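Local coordinates for protein ribonucleoside-diphosphate reductase subunit beta (Bacillus halodurans C-125, PDB 2RCC) that probably serves as the metal-binding small subunit of a class I ribonucleotide reductase, which makes deoxyribonucleotides from ribonucleotides for DNA synthesis, at residues 184-189 against 221-226; 192-197 against 211-216; 164-169 against 173-178; 36-41 against 231-236. One frame throughout, in Å; residues are numbered along the deposited sequence. Where two conformers were deposited one is given.

All four contacts lie within one all-helical chain of the ferritin-like small-chain family, and helix 207-237 takes part in three of them. Along the sequence, interaction 3 pairs consecutive helices and closes before interaction 1 opens. Interaction 2 falls between the two segments of interaction 1, while interaction 4, joining residues 190 positions apart, encloses the rest. Interaction 1 is near the middle of the chain, its centre about 14 Å from that of interaction 2 and about 17 Å from that of interaction 4. Interactions 3 and 4 touch through Leu176 and Phe231. Helix 207-237 thus runs from the aromatic packing of 192-197 past the probable iron site to the N-terminal segment.

Interaction 1 (184-189 against 221-226); sequences ILEGLN and QLHVYL
Glu186 and His223 make the polar part of this contact. The ring nitrogen ND1 of His223 donates to Glu186 OE1 at 3.0 Å and, weakly, to Glu186 OE2 at 3.2 Å, so one N-H is shared by both oxygens. The carboxylate stands nearly upright to the imidazole, with planes 84° apart; OE1 is met from above the carboxylate plane, while Glu186 CD lies at the ring edge. A bend at chi2 (-104°) turns the Glu186 carboxylate across this edge. The other ring nitrogen, NE2, is hydrogen-bonded to Gln118 of helix 106-133, which helps fix the ring's rotation.

The apolar part is small. Val224 CG2 packs 3.7 Å from Gly187 CA, at the closest backbone approach of the segments, and 4.0 Å from Glu186 CB.

Both Glu186 and His223 are probable iron ligands, close to Glu119 and Glu220, and their side chains meet where the dinuclear iron site of this ferritin-like family would lie.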
loop_
_atom_site.group_PDB
_atom_site.type_symbol
_atom_site.label_atom_id
_atom_site.label_comp_id
_atom_site.label_asym_id
_atom_site.label_seq_id
_atom_site.Cartn_x
_atom_site.Cartn_y
_atom_site.Cartn_z
ATOM N N ILE A 184 10.743 0.141 -17.012
ATOM C CA ILE A 184 10.766 1.308 -17.902
ATOM C C ILE A 184 10.003 2.495 -17.348
ATOM O O ILE A 184 10.548 3.602 -17.333
ATOM C CB ILE A 184 10.212 0.965 -19.325
ATOM C CG1 ILE A 184 11.220 0.078 -20.071
ATOM C CG2 ILE A 184 9.925 2.229 -20.093
ATOM C CD1 ILE A 184 10.619 -0.793 -21.161
ATOM N N LEU A 185 8.777 2.281 -16.835
ATOM C CA LEU A 185 7.963 3.373 -16.340
ATOM C C LEU A 185 8.552 4.071 -15.121
ATOM O O LEU A 185 8.382 5.267 -14.987
ATOM C CB LEU A 185 6.525 2.944 -15.966
ATOM C CG LEU A 185 5.524 2.564 -17.056
ATOM C CD1 LEU A 185 4.135 2.442 -16.428
ATOM C CD2 LEU A 185 5.482 3.558 -18.154
ATOM N N GLU A 186 9.222 3.317 -14.260
ATOM C CA GLU A 186 9.886 3.849 -13.026
ATOM C C GLU A 186 11.359 4.145 -13.199
ATOM O O GLU A 186 11.936 4.892 -12.426
ATOM C CB GLU A 186 9.841 2.777 -11.958
ATOM C CG GLU A 186 8.460 2.291 -11.614
ATOM C CD GLU A 186 7.867 2.806 -10.312
ATOM O OE1 GLU A 186 8.361 3.783 -9.720
ATOM O OE2 GLU A 186 6.878 2.160 -9.869
ATOM N N GLY A 187 11.996 3.504 -14.180
ATOM C CA GLY A 187 13.437 3.615 -14.349
ATOM C C GLY A 187 13.951 4.355 -15.554
ATOM O O GLY A 187 15.157 4.487 -15.698
ATOM N N LEU A 188 13.068 4.878 -16.389
ATOM C CA LEU A 188 13.500 5.559 -17.627
ATOM C C LEU A 188 12.551 6.678 -18.063
ATOM O O LEU A 188 13.033 7.781 -18.322
ATOM C CB LEU A 188 13.702 4.526 -18.737
ATOM C CG LEU A 188 14.179 4.973 -20.143
ATOM C CD1 LEU A 188 15.468 5.727 -20.114
ATOM C CD2 LEU A 188 14.360 3.729 -21.019
ATOM N N ASN A 189 11.238 6.411 -18.134
ATOM C CA ASN A 189 10.231 7.427 -18.491
ATOM C C ASN A 189 10.318 8.641 -17.619
ATOM O O ASN A 189 10.461 8.515 -16.428
ATOM C CB ASN A 189 8.795 6.886 -18.415
ATOM C CG ASN A 189 8.489 5.952 -19.544
ATOM O OD1 ASN A 189 9.405 5.511 -20.239
ATOM N ND2 ASN A 189 7.226 5.645 -19.746
ATOM N N GLN A 221 14.033 4.263 -7.424
ATOM C CA GLN A 221 15.169 3.350 -7.508
ATOM C C GLN A 221 14.919 2.065 -6.741
ATOM O O GLN A 221 15.336 1.000 -7.200
ATOM C CB GLN A 221 16.498 3.998 -7.066
ATOM C CG GLN A 221 16.879 5.321 -7.745
ATOM C CD GLN A 221 16.583 5.352 -9.235
ATOM O OE1 GLN A 221 17.139 4.558 -9.987
ATOM N NE2 GLN A 221 15.741 6.302 -9.675
ATOM N N LEU A 222 14.249 2.151 -5.592
ATOM C CA LEU A 222 13.916 0.951 -4.836
ATOM C C LEU A 222 12.821 0.132 -5.554
ATOM O O LEU A 222 12.817 -1.096 -5.496
ATOM C CB LEU A 222 13.559 1.295 -3.396
ATOM C CG LEU A 222 14.687 1.863 -2.524
ATOM C CD1 LEU A 222 14.168 2.220 -1.102
ATOM C CD2 LEU A 222 15.816 0.874 -2.410
ATOM N N HIS A 223 11.920 0.817 -6.244
ATOM C CA HIS A 223 10.873 0.148 -7.022
ATOM C C HIS A 223 11.547 -0.635 -8.143
ATOM O O HIS A 223 11.225 -1.825 -8.338
ATOM C CB HIS A 223 9.865 1.139 -7.603
ATOM C CG HIS A 223 9.099 1.953 -6.590
ATOM N ND1 HIS A 223 8.076 2.798 -6.948
ATOM C CD2 HIS A 223 9.197 2.047 -5.244
ATOM C CE1 HIS A 223 7.598 3.411 -5.880
ATOM N NE2 HIS A 223 8.263 2.971 -4.827
ATOM N N VAL A 224 12.498 -0.009 -8.858
ATOM C CA VAL A 224 13.254 -0.706 -9.923
ATOM C C VAL A 224 14.022 -1.907 -9.358
ATOM O O VAL A 224 14.067 -2.938 -9.973
ATOM C CB VAL A 224 14.261 0.234 -10.657
ATOM C CG1 VAL A 224 15.129 -0.558 -11.623
ATOM C CG2 VAL A 224 13.515 1.351 -11.393
ATOM N N TYR A 225 14.629 -1.757 -8.176
ATOM C CA TYR A 225 15.316 -2.850 -7.514
ATOM C C TYR A 225 14.327 -4.024 -7.287
ATOM O O TYR A 225 14.658 -5.165 -7.606
ATOM C CB TYR A 225 15.954 -2.360 -6.205
ATOM C CG TYR A 225 16.542 -3.410 -5.315
ATOM C CD1 TYR A 225 17.832 -3.907 -5.518
ATOM C CD2 TYR A 225 15.819 -3.900 -4.234
ATOM C CE1 TYR A 225 18.356 -4.876 -4.685
ATOM C CE2 TYR A 225 16.329 -4.861 -3.429
ATOM C CZ TYR A 225 17.587 -5.340 -3.645
ATOM O OH TYR A 225 18.041 -6.280 -2.764
ATOM N N LEU A 226 13.121 -3.730 -6.812
ATOM C CA LEU A 226 12.101 -4.757 -6.607
ATOM C C LEU A 226 11.750 -5.460 -7.930
ATOM O O LEU A 226 11.755 -6.701 -8.026
ATOM C CB LEU A 226 10.835 -4.158 -6.006
ATOM C CG LEU A 226 9.638 -5.103 -5.789
ATOM C CD1 LEU A 226 10.008 -6.293 -4.943
ATOM C CD2 LEU A 226 8.466 -4.333 -5.230
#

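Interaction 2 (192-197 against 211-216); sequences SGFAFF and TMINYI
The backbones of the two helical segments come closest at Phe194 and Ile213, whose CA atoms are 6.6 Å apart. From helix 207-237, Ile213 reaches toward helix 191-202 and divides its two branches between two phenyl rings. The methyl branch meets Phe194: Ile213 CG2 lies 3.6 Å from Phe194 CD1 and 3.8 Å from Phe194 CB. The longer branch goes to Phe197: Ile213 CD1 lies 3.8 Å from Phe197 CD2, and Ile213 CG1 is equally near that ring atom. With CG1 anti to the carbonyl carbon (chi1 -66°), CG2 falls anti to the backbone N, and the fork opens toward both aromatics. The two helices are successive in the chain, joined by a short connection, and this apolar seam lies in the buried interior of the ferritin-like helical fold. The Ile213 side chain crosses that of Phe197 at about a right angle but takes a more slanting course past Phe194. Beyond the pair, Phe197 meets Phe78 edge-to-face, which extends the aromatic packing to helix 72-87. Phe194 also lies beside Glu220, a probable iron ligand, and near Tyr126, the probable active-site tyrosine.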
loop_
_atom_site.group_PDB
_atom_site.type_symbol
_atom_site.label_atom_id
_atom_site.label_comp_id
_atom_site.label_asym_id
_atom_site.label_seq_id
_atom_site.Cartn_x
_atom_site.Cartn_y
_atom_site.Cartn_z
ATOM N N SER A 192 14.322 12.475 -18.448
ATOM C CA SER A 192 14.702 13.768 -19.065
ATOM C C SER A 192 14.092 14.922 -18.316
ATOM O O SER A 192 14.716 15.970 -18.124
ATOM C CB SER A 192 14.177 13.913 -20.495
ATOM O OG SER A 192 14.667 12.904 -21.325
ATOM N N GLY A 193 12.825 14.737 -17.931
ATOM C CA GLY A 193 12.074 15.736 -17.219
ATOM C C GLY A 193 12.601 15.940 -15.825
ATOM O O GLY A 193 12.727 17.057 -15.396
ATOM N N PHE A 194 12.944 14.856 -15.126
ATOM C CA PHE A 194 13.574 15.009 -13.807
ATOM C C PHE A 194 14.885 15.761 -13.919
ATOM O O PHE A 194 15.153 16.653 -13.127
ATOM C CB PHE A 194 13.792 13.679 -13.113
ATOM C CG PHE A 194 12.511 12.851 -12.909
ATOM C CD1 PHE A 194 11.272 13.454 -12.623
ATOM C CD2 PHE A 194 12.567 11.476 -12.977
ATOM C CE1 PHE A 194 10.127 12.702 -12.427
ATOM C CE2 PHE A 194 11.395 10.697 -12.783
ATOM C CZ PHE A 194 10.184 11.313 -12.507
ATOM N N ALA A 195 15.678 15.437 -14.929
ATOM C CA ALA A 195 16.932 16.162 -15.193
ATOM C C ALA A 195 16.724 17.662 -15.366
ATOM O O ALA A 195 17.580 18.451 -14.939
ATOM C CB ALA A 195 17.653 15.569 -16.422
ATOM N N PHE A 196 15.618 18.053 -16.009
ATOM C CA PHE A 196 15.243 19.472 -16.171
ATOM C C PHE A 196 15.171 20.158 -14.791
ATOM O O PHE A 196 15.709 21.234 -14.599
ATOM C CB PHE A 196 13.937 19.632 -16.981
ATOM C CG PHE A 196 13.346 21.023 -16.918
ATOM C CD1 PHE A 196 13.714 21.985 -17.833
ATOM C CD2 PHE A 196 12.416 21.364 -15.958
ATOM C CE1 PHE A 196 13.169 23.251 -17.781
ATOM C CE2 PHE A 196 11.898 22.657 -15.874
ATOM C CZ PHE A 196 12.266 23.582 -16.785
ATOM N N PHE A 197 14.509 19.511 -13.834
ATOM C CA PHE A 197 14.388 20.054 -12.511
ATOM C C PHE A 197 15.753 20.143 -11.820
ATOM O O PHE A 197 16.067 21.164 -11.192
ATOM C CB PHE A 197 13.359 19.269 -11.688
ATOM C CG PHE A 197 11.974 19.351 -12.251
ATOM C CD1 PHE A 197 11.312 20.559 -12.302
ATOM C CD2 PHE A 197 11.351 18.243 -12.761
ATOM C CE1 PHE A 197 10.045 20.644 -12.831
ATOM C CE2 PHE A 197 10.080 18.333 -13.287
ATOM C CZ PHE A 197 9.445 19.532 -13.322
ATOM N N THR A 211 14.258 18.955 -4.816
ATOM C CA THR A 211 14.313 18.118 -3.635
ATOM C C THR A 211 13.182 17.079 -3.629
ATOM O O THR A 211 13.444 15.892 -3.418
ATOM C CB THR A 211 14.172 18.935 -2.340
ATOM O OG1 THR A 211 15.285 19.840 -2.193
ATOM C CG2 THR A 211 14.079 18.001 -1.149
HETATM N N MSE A 212 11.964 17.503 -3.956
HETATM C CA MSE A 212 10.825 16.575 -3.970
HETATM C C MSE A 212 10.955 15.592 -5.131
HETATM O O MSE A 212 10.693 14.402 -4.967
HETATM C CB MSE A 212 9.503 17.339 -4.029
HETATM C CG MSE A 212 8.392 16.781 -3.038
HETATM SE SE MSE A 212 7.296 18.246 -2.750
HETATM C CE MSE A 212 6.690 18.189 -4.583
ATOM N N ILE A 213 11.389 16.087 -6.285
ATOM C CA ILE A 213 11.702 15.233 -7.439
ATOM C C ILE A 213 12.744 14.167 -7.064
ATOM O O ILE A 213 12.624 13.006 -7.452
ATOM C CB ILE A 213 12.238 16.050 -8.655
ATOM C CG1 ILE A 213 11.159 16.981 -9.223
ATOM C CG2 ILE A 213 12.731 15.136 -9.775
ATOM C CD1 ILE A 213 9.959 16.293 -9.866
ATOM N N ASN A 214 13.760 14.572 -6.316
ATOM C CA ASN A 214 14.807 13.676 -5.883
ATOM C C ASN A 214 14.288 12.635 -4.895
ATOM O O ASN A 214 14.700 11.491 -4.970
ATOM C CB ASN A 214 15.955 14.472 -5.297
ATOM C CG ASN A 214 17.251 13.683 -5.230
ATOM O OD1 ASN A 214 17.852 13.581 -4.173
ATOM N ND2 ASN A 214 17.669 13.095 -6.357
ATOM N N TYR A 215 13.387 13.025 -3.977
ATOM C CA TYR A 215 12.729 12.034 -3.101
ATOM C C TYR A 215 11.916 11.038 -3.922
ATOM O O TYR A 215 11.991 9.828 -3.651
ATOM C CB TYR A 215 11.862 12.676 -2.062
ATOM C CG TYR A 215 12.587 13.546 -1.030
ATOM C CD1 TYR A 215 13.969 13.485 -0.831
ATOM C CD2 TYR A 215 11.853 14.371 -0.200
ATOM C CE1 TYR A 215 14.583 14.281 0.149
ATOM C CE2 TYR A 215 12.453 15.133 0.769
ATOM C CZ TYR A 215 13.813 15.082 0.938
ATOM O OH TYR A 215 14.410 15.849 1.919
ATOM N N ILE A 216 11.162 11.541 -4.896
ATOM C CA ILE A 216 10.408 10.673 -5.812
ATOM C C ILE A 216 11.344 9.708 -6.566
ATOM O O ILE A 216 11.109 8.489 -6.600
ATOM C CB ILE A 216 9.574 11.468 -6.840
ATOM C CG1 ILE A 216 8.436 12.239 -6.154
ATOM C CG2 ILE A 216 9.019 10.518 -7.975
ATOM C CD1 ILE A 216 7.736 13.347 -6.988
#

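Interaction 3 (164-169 against 173-178); sequences EKFVDN and KTFLES
Thr174, Phe166 and Phe175 carry the contact between the end of helix 150-168 and the start of helix 172-187, which run nearly antiparallel, the local axes at 155° and 8.7 Å apart at their closest. Thr174 points at the opposite helix end and uses both its branches. Its OG1 donates a hydrogen bond to the backbone oxygen of Asn169, with 2.7 Å between Thr174 OG1 and Asn169 O; the donor stands 23° out of the carbonyl plane. A second hydrogen bond joins OG1 to the backbone N of Thr171 in the turn. The methyl CG2 rests 3.7 Å from Lys165 O.

Phe166 lies across Thr174 and beside Phe175. Its CD1 is 3.4 Å from Thr174 OG1, and its CE1 reaches 3.8 Å from Phe175 CD2. The two phenyl side chains point the same way, but their planes are 69° apart, and the edge of Phe175 is directed at the face of Phe166, an offset edge-to-face pair. Tyr102 meets Phe166 edge-to-face too, and the aromatic pair packs against Ala99 of helix 95-100.

This is a helical hairpin with a very short turn, away from the probable iron site. By bridging Asn169 O, just past the end of helix 150-168, and Thr171 N in the turn, a single hydroxyl ties the connection to the first turn of the next helix, leaving the rest of the contact mainly to apolar and aromatic packing.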
loop_
_atom_site.group_PDB
_atom_site.type_symbol
_atom_site.label_atom_id
_atom_site.label_comp_id
_atom_site.label_asym_id
_atom_site.label_seq_id
_atom_site.Cartn_x
_atom_site.Cartn_y
_atom_site.Cartn_z
ATOM N N GLU A 164 -1.938 -4.598 -21.879
ATOM C CA GLU A 164 -3.165 -5.311 -22.291
ATOM C C GLU A 164 -2.949 -6.773 -22.684
ATOM O O GLU A 164 -3.870 -7.583 -22.597
ATOM C CB GLU A 164 -3.860 -4.582 -23.443
ATOM C CG GLU A 164 -4.730 -3.435 -22.973
ATOM C CD GLU A 164 -5.994 -3.937 -22.301
ATOM O OE1 GLU A 164 -6.588 -4.927 -22.795
ATOM O OE2 GLU A 164 -6.400 -3.340 -21.285
ATOM N N LYS A 165 -1.738 -7.094 -23.134
ATOM C CA LYS A 165 -1.378 -8.472 -23.447
ATOM C C LYS A 165 -1.446 -9.377 -22.211
ATOM O O LYS A 165 -1.802 -10.541 -22.339
ATOM C CB LYS A 165 -0.037 -8.526 -24.211
ATOM C CG LYS A 165 -0.257 -8.022 -25.665
ATOM C CD LYS A 165 0.979 -7.965 -26.523
ATOM C CE LYS A 165 0.606 -7.630 -27.973
ATOM N NZ LYS A 165 -0.190 -6.363 -28.086
ATOM N N PHE A 166 -1.147 -8.838 -21.025
ATOM C CA PHE A 166 -1.286 -9.577 -19.787
ATOM C C PHE A 166 -2.777 -9.761 -19.426
ATOM O O PHE A 166 -3.178 -10.871 -19.054
ATOM C CB PHE A 166 -0.520 -8.905 -18.621
ATOM C CG PHE A 166 -0.752 -9.563 -17.311
ATOM C CD1 PHE A 166 -0.065 -10.716 -16.969
ATOM C CD2 PHE A 166 -1.682 -9.055 -16.414
ATOM C CE1 PHE A 166 -0.288 -11.356 -15.771
ATOM C CE2 PHE A 166 -1.916 -9.711 -15.199
ATOM C CZ PHE A 166 -1.213 -10.846 -14.879
ATOM N N VAL A 167 -3.589 -8.703 -19.545
ATOM C CA VAL A 167 -5.016 -8.823 -19.167
ATOM C C VAL A 167 -5.734 -9.814 -20.081
ATOM O O VAL A 167 -6.577 -10.567 -19.605
ATOM C CB VAL A 167 -5.806 -7.477 -19.103
ATOM C CG1 VAL A 167 -5.042 -6.421 -18.309
ATOM C CG2 VAL A 167 -6.131 -6.971 -20.474
ATOM N N ASP A 168 -5.365 -9.836 -21.366
ATOM C CA ASP A 168 -5.919 -10.793 -22.319
ATOM C C ASP A 168 -5.509 -12.241 -22.024
ATOM O O ASP A 168 -6.334 -13.155 -22.190
ATOM C CB ASP A 168 -5.500 -10.452 -23.754
ATOM N N ASN A 169 -4.256 -12.451 -21.604
ATOM C CA ASN A 169 -3.739 -13.794 -21.346
ATOM C C ASN A 169 -2.683 -13.798 -20.267
ATOM O O ASN A 169 -1.494 -13.770 -20.591
ATOM C CB ASN A 169 -3.154 -14.321 -22.659
ATOM C CG ASN A 169 -2.675 -15.749 -22.574
ATOM O OD1 ASN A 169 -3.136 -16.545 -21.756
ATOM N ND2 ASN A 169 -1.753 -16.092 -23.460
ATOM N N LYS A 173 4.891 -15.535 -18.984
ATOM C CA LYS A 173 5.521 -14.791 -20.060
ATOM C C LYS A 173 4.967 -13.365 -20.150
ATOM O O LYS A 173 5.732 -12.436 -20.251
ATOM C CB LYS A 173 5.312 -15.525 -21.387
ATOM C CG LYS A 173 6.061 -14.950 -22.577
ATOM C CD LYS A 173 5.675 -15.708 -23.850
ATOM C CE LYS A 173 6.278 -15.071 -25.090
ATOM N NZ LYS A 173 7.773 -15.104 -25.016
ATOM N N THR A 174 3.647 -13.208 -20.143
ATOM C CA THR A 174 3.022 -11.866 -20.160
ATOM C C THR A 174 3.258 -11.112 -18.822
ATOM O O THR A 174 3.331 -9.877 -18.799
ATOM C CB THR A 174 1.524 -11.922 -20.535
ATOM O OG1 THR A 174 0.787 -12.711 -19.570
ATOM C CG2 THR A 174 1.345 -12.468 -21.950
ATOM N N PHE A 175 3.382 -11.831 -17.706
ATOM C CA PHE A 175 3.723 -11.211 -16.429
ATOM C C PHE A 175 5.138 -10.630 -16.474
ATOM O O PHE A 175 5.378 -9.502 -16.026
ATOM C CB PHE A 175 3.613 -12.198 -15.280
ATOM C CG PHE A 175 3.700 -11.547 -13.946
ATOM C CD1 PHE A 175 4.930 -11.360 -13.345
ATOM C CD2 PHE A 175 2.557 -11.088 -13.300
ATOM C CE1 PHE A 175 5.033 -10.724 -12.078
ATOM C CE2 PHE A 175 2.654 -10.449 -12.035
ATOM C CZ PHE A 175 3.903 -10.280 -11.444
ATOM N N LEU A 176 6.075 -11.403 -16.995
ATOM C CA LEU A 176 7.463 -10.954 -17.169
ATOM C C LEU A 176 7.534 -9.704 -18.073
ATOM O O LEU A 176 8.242 -8.771 -17.764
ATOM C CB LEU A 176 8.320 -12.079 -17.756
ATOM C CG LEU A 176 9.849 -11.896 -17.740
ATOM C CD1 LEU A 176 10.359 -12.045 -16.325
ATOM C CD2 LEU A 176 10.539 -12.926 -18.611
ATOM N N GLU A 177 6.783 -9.709 -19.174
ATOM C CA GLU A 177 6.703 -8.569 -20.081
ATOM C C GLU A 177 6.232 -7.332 -19.347
ATOM O O GLU A 177 6.801 -6.265 -19.499
ATOM C CB GLU A 177 5.778 -8.871 -21.248
ATOM C CG GLU A 177 6.337 -9.927 -22.183
ATOM C CD GLU A 177 5.353 -10.408 -23.252
ATOM O OE1 GLU A 177 4.232 -9.841 -23.375
ATOM O OE2 GLU A 177 5.732 -11.369 -23.971
ATOM N N SER A 178 5.194 -7.509 -18.543
ATOM C CA SER A 178 4.622 -6.467 -17.696
ATOM C C SER A 178 5.640 -5.911 -16.668
ATOM O O SER A 178 5.683 -4.707 -16.421
ATOM C CB SER A 178 3.346 -7.038 -17.045
ATOM O OG SER A 178 2.845 -6.170 -16.067
#

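Interaction 4 (36-41 against 231-236); sequences VRFSWA and FKELLV
Phe38 and Trp40, in the loop leading into helix 41-50, receive the carboxylate-bearing arm of Glu233 in a partly buried, non-hydrogen-bonded contact beside the C-terminal part of helix 207-237. Glu233 runs alongside the Phe38 ring, the two side chains passing in opposite directions. Its CD comes 3.3 Å from Phe38 CE1, and Glu233 CG is 3.6 Å from the same carbon; the carboxylate and ring planes are 42° apart. A bend at chi2 (-69°) carries the acid group past the phenyl instead of straight outward. The contact ties the N-terminal segment, about 190 residues earlier in sequence, onto a long helix of the ferritin-like bundle. Glu233 OE2 also lies in the plane of the Trp40 indole, at its edge, 3.6 Å from Trp40 NE1. That separation is too long to count as a hydrogen bond, though the indole N-H dipole could still favour the carboxylate. Phe38 and Trp40 are packed on each other as well: Phe38 CB lies 3.5 Å above one face of the Trp40 indole, toward its rim. Further along, Trp40 rests on Tyr225, Leu226 and Asn229 of helix 207-237, and both aromatics touch Leu108 of helix 106-133.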
loop_
_atom_site.group_PDB
_atom_site.type_symbol
_atom_site.label_atom_id
_atom_site.label_comp_id
_atom_site.label_asym_id
_atom_site.label_seq_id
_atom_site.Cartn_x
_atom_site.Cartn_y
_atom_site.Cartn_z
ATOM N N VAL A 36 10.084 -15.356 5.313
ATOM C CA VAL A 36 9.687 -15.049 3.919
ATOM C C VAL A 36 10.603 -15.772 2.936
ATOM O O VAL A 36 11.669 -16.295 3.293
ATOM C CB VAL A 36 9.589 -13.520 3.622
ATOM C CG1 VAL A 36 8.588 -12.803 4.632
ATOM C CG2 VAL A 36 10.945 -12.836 3.654
ATOM N N ARG A 37 10.156 -15.857 1.691
ATOM C CA ARG A 37 10.900 -16.583 0.680
ATOM C C ARG A 37 12.209 -15.931 0.285
ATOM O O ARG A 37 13.193 -16.630 0.090
ATOM C CB ARG A 37 10.029 -16.791 -0.544
ATOM C CG ARG A 37 10.704 -17.501 -1.677
ATOM C CD ARG A 37 9.781 -17.622 -2.839
ATOM N NE ARG A 37 10.390 -18.357 -3.941
ATOM C CZ ARG A 37 10.510 -19.687 -4.005
ATOM N NH1 ARG A 37 10.100 -20.477 -3.027
ATOM N NH2 ARG A 37 11.087 -20.243 -5.061
ATOM N N PHE A 38 12.221 -14.613 0.133
ATOM C CA PHE A 38 13.418 -13.864 -0.276
ATOM C C PHE A 38 14.051 -13.068 0.846
ATOM O O PHE A 38 13.411 -12.199 1.481
ATOM C CB PHE A 38 13.035 -12.919 -1.427
ATOM C CG PHE A 38 12.485 -13.645 -2.619
ATOM C CD1 PHE A 38 13.293 -14.498 -3.361
ATOM C CD2 PHE A 38 11.160 -13.500 -2.988
ATOM C CE1 PHE A 38 12.778 -15.217 -4.454
ATOM C CE2 PHE A 38 10.641 -14.213 -4.054
ATOM C CZ PHE A 38 11.457 -15.068 -4.804
ATOM N N SER A 39 15.331 -13.318 1.064
ATOM C CA SER A 39 16.104 -12.655 2.126
ATOM C C SER A 39 16.309 -11.150 1.901
ATOM O O SER A 39 16.680 -10.437 2.818
ATOM C CB SER A 39 17.435 -13.371 2.332
ATOM O OG SER A 39 18.193 -13.345 1.137
ATOM N N TRP A 40 16.051 -10.669 0.692
ATOM C CA TRP A 40 16.089 -9.245 0.382
ATOM C C TRP A 40 14.763 -8.500 0.610
ATOM O O TRP A 40 14.772 -7.262 0.595
ATOM C CB TRP A 40 16.519 -8.999 -1.080
ATOM C CG TRP A 40 15.812 -9.760 -2.119
ATOM C CD1 TRP A 40 16.247 -10.884 -2.679
ATOM C CD2 TRP A 40 14.553 -9.452 -2.759
ATOM N NE1 TRP A 40 15.371 -11.331 -3.608
ATOM C CE2 TRP A 40 14.320 -10.468 -3.696
ATOM C CE3 TRP A 40 13.594 -8.440 -2.612
ATOM C CZ2 TRP A 40 13.169 -10.516 -4.490
ATOM C CZ3 TRP A 40 12.456 -8.473 -3.404
ATOM C CH2 TRP A 40 12.243 -9.512 -4.323
ATOM N N ALA A 41 13.653 -9.216 0.851
ATOM C CA ALA A 41 12.338 -8.551 0.976
ATOM C C ALA A 41 12.218 -7.719 2.235
ATOM O O ALA A 41 11.758 -6.601 2.147
ATOM C CB ALA A 41 11.156 -9.560 0.896
ATOM N N PHE A 231 12.160 -10.011 -11.840
ATOM C CA PHE A 231 12.523 -10.467 -13.171
ATOM C C PHE A 231 13.530 -11.618 -13.105
ATOM O O PHE A 231 13.331 -12.679 -13.739
ATOM C CB PHE A 231 13.092 -9.299 -14.005
ATOM C CG PHE A 231 13.454 -9.666 -15.415
ATOM C CD1 PHE A 231 14.745 -10.154 -15.729
ATOM C CD2 PHE A 231 12.531 -9.536 -16.439
ATOM C CE1 PHE A 231 15.083 -10.516 -17.026
ATOM C CE2 PHE A 231 12.880 -9.891 -17.751
ATOM C CZ PHE A 231 14.148 -10.377 -18.042
ATOM N N LYS A 232 14.610 -11.411 -12.359
ATOM C CA LYS A 232 15.650 -12.442 -12.238
ATOM C C LYS A 232 15.160 -13.731 -11.568
ATOM O O LYS A 232 15.541 -14.808 -11.962
ATOM C CB LYS A 232 16.830 -11.923 -11.449
ATOM C CG LYS A 232 17.657 -10.897 -12.177
ATOM C CD LYS A 232 18.533 -10.183 -11.168
ATOM C CE LYS A 232 19.392 -9.182 -11.799
ATOM N NZ LYS A 232 19.601 -8.041 -10.835
ATOM N N GLU A 233 14.305 -13.614 -10.571
ATOM C CA GLU A 233 13.761 -14.767 -9.875
ATOM C C GLU A 233 12.783 -15.500 -10.785
ATOM O O GLU A 233 12.681 -16.714 -10.698
ATOM C CB GLU A 233 13.065 -14.354 -8.579
ATOM C CG GLU A 233 13.966 -13.680 -7.508
ATOM C CD GLU A 233 15.002 -14.580 -6.833
ATOM O OE1 GLU A 233 15.033 -15.828 -7.075
ATOM O OE2 GLU A 233 15.759 -13.987 -6.009
ATOM N N LEU A 234 12.040 -14.778 -11.624
ATOM C CA LEU A 234 11.135 -15.423 -12.569
ATOM C C LEU A 234 11.886 -16.297 -13.575
ATOM O O LEU A 234 11.369 -17.336 -13.973
ATOM C CB LEU A 234 10.209 -14.420 -13.284
ATOM C CG LEU A 234 9.037 -13.862 -12.475
ATOM C CD1 LEU A 234 8.353 -12.790 -13.304
ATOM C CD2 LEU A 234 8.079 -14.986 -12.026
ATOM N N LEU A 235 13.079 -15.864 -14.000
ATOM C CA LEU A 235 13.925 -16.673 -14.884
ATOM C C LEU A 235 14.438 -17.934 -14.162
ATOM O O LEU A 235 14.585 -18.942 -14.796
ATOM C CB LEU A 235 15.064 -15.853 -15.534
ATOM C CG LEU A 235 14.708 -15.131 -16.852
ATOM C CD1 LEU A 235 13.480 -14.301 -16.792
ATOM C CD2 LEU A 235 15.889 -14.283 -17.391
ATOM N N VAL A 236 14.683 -17.870 -12.852
ATOM C CA VAL A 236 15.073 -19.063 -12.062
ATOM C C VAL A 236 13.874 -20.024 -11.886
ATOM O O VAL A 236 14.029 -21.238 -12.023
ATOM C CB VAL A 236 15.581 -18.660 -10.641
ATOM C CG1 VAL A 236 15.777 -19.876 -9.732
ATOM C CG2 VAL A 236 16.849 -17.858 -10.757
#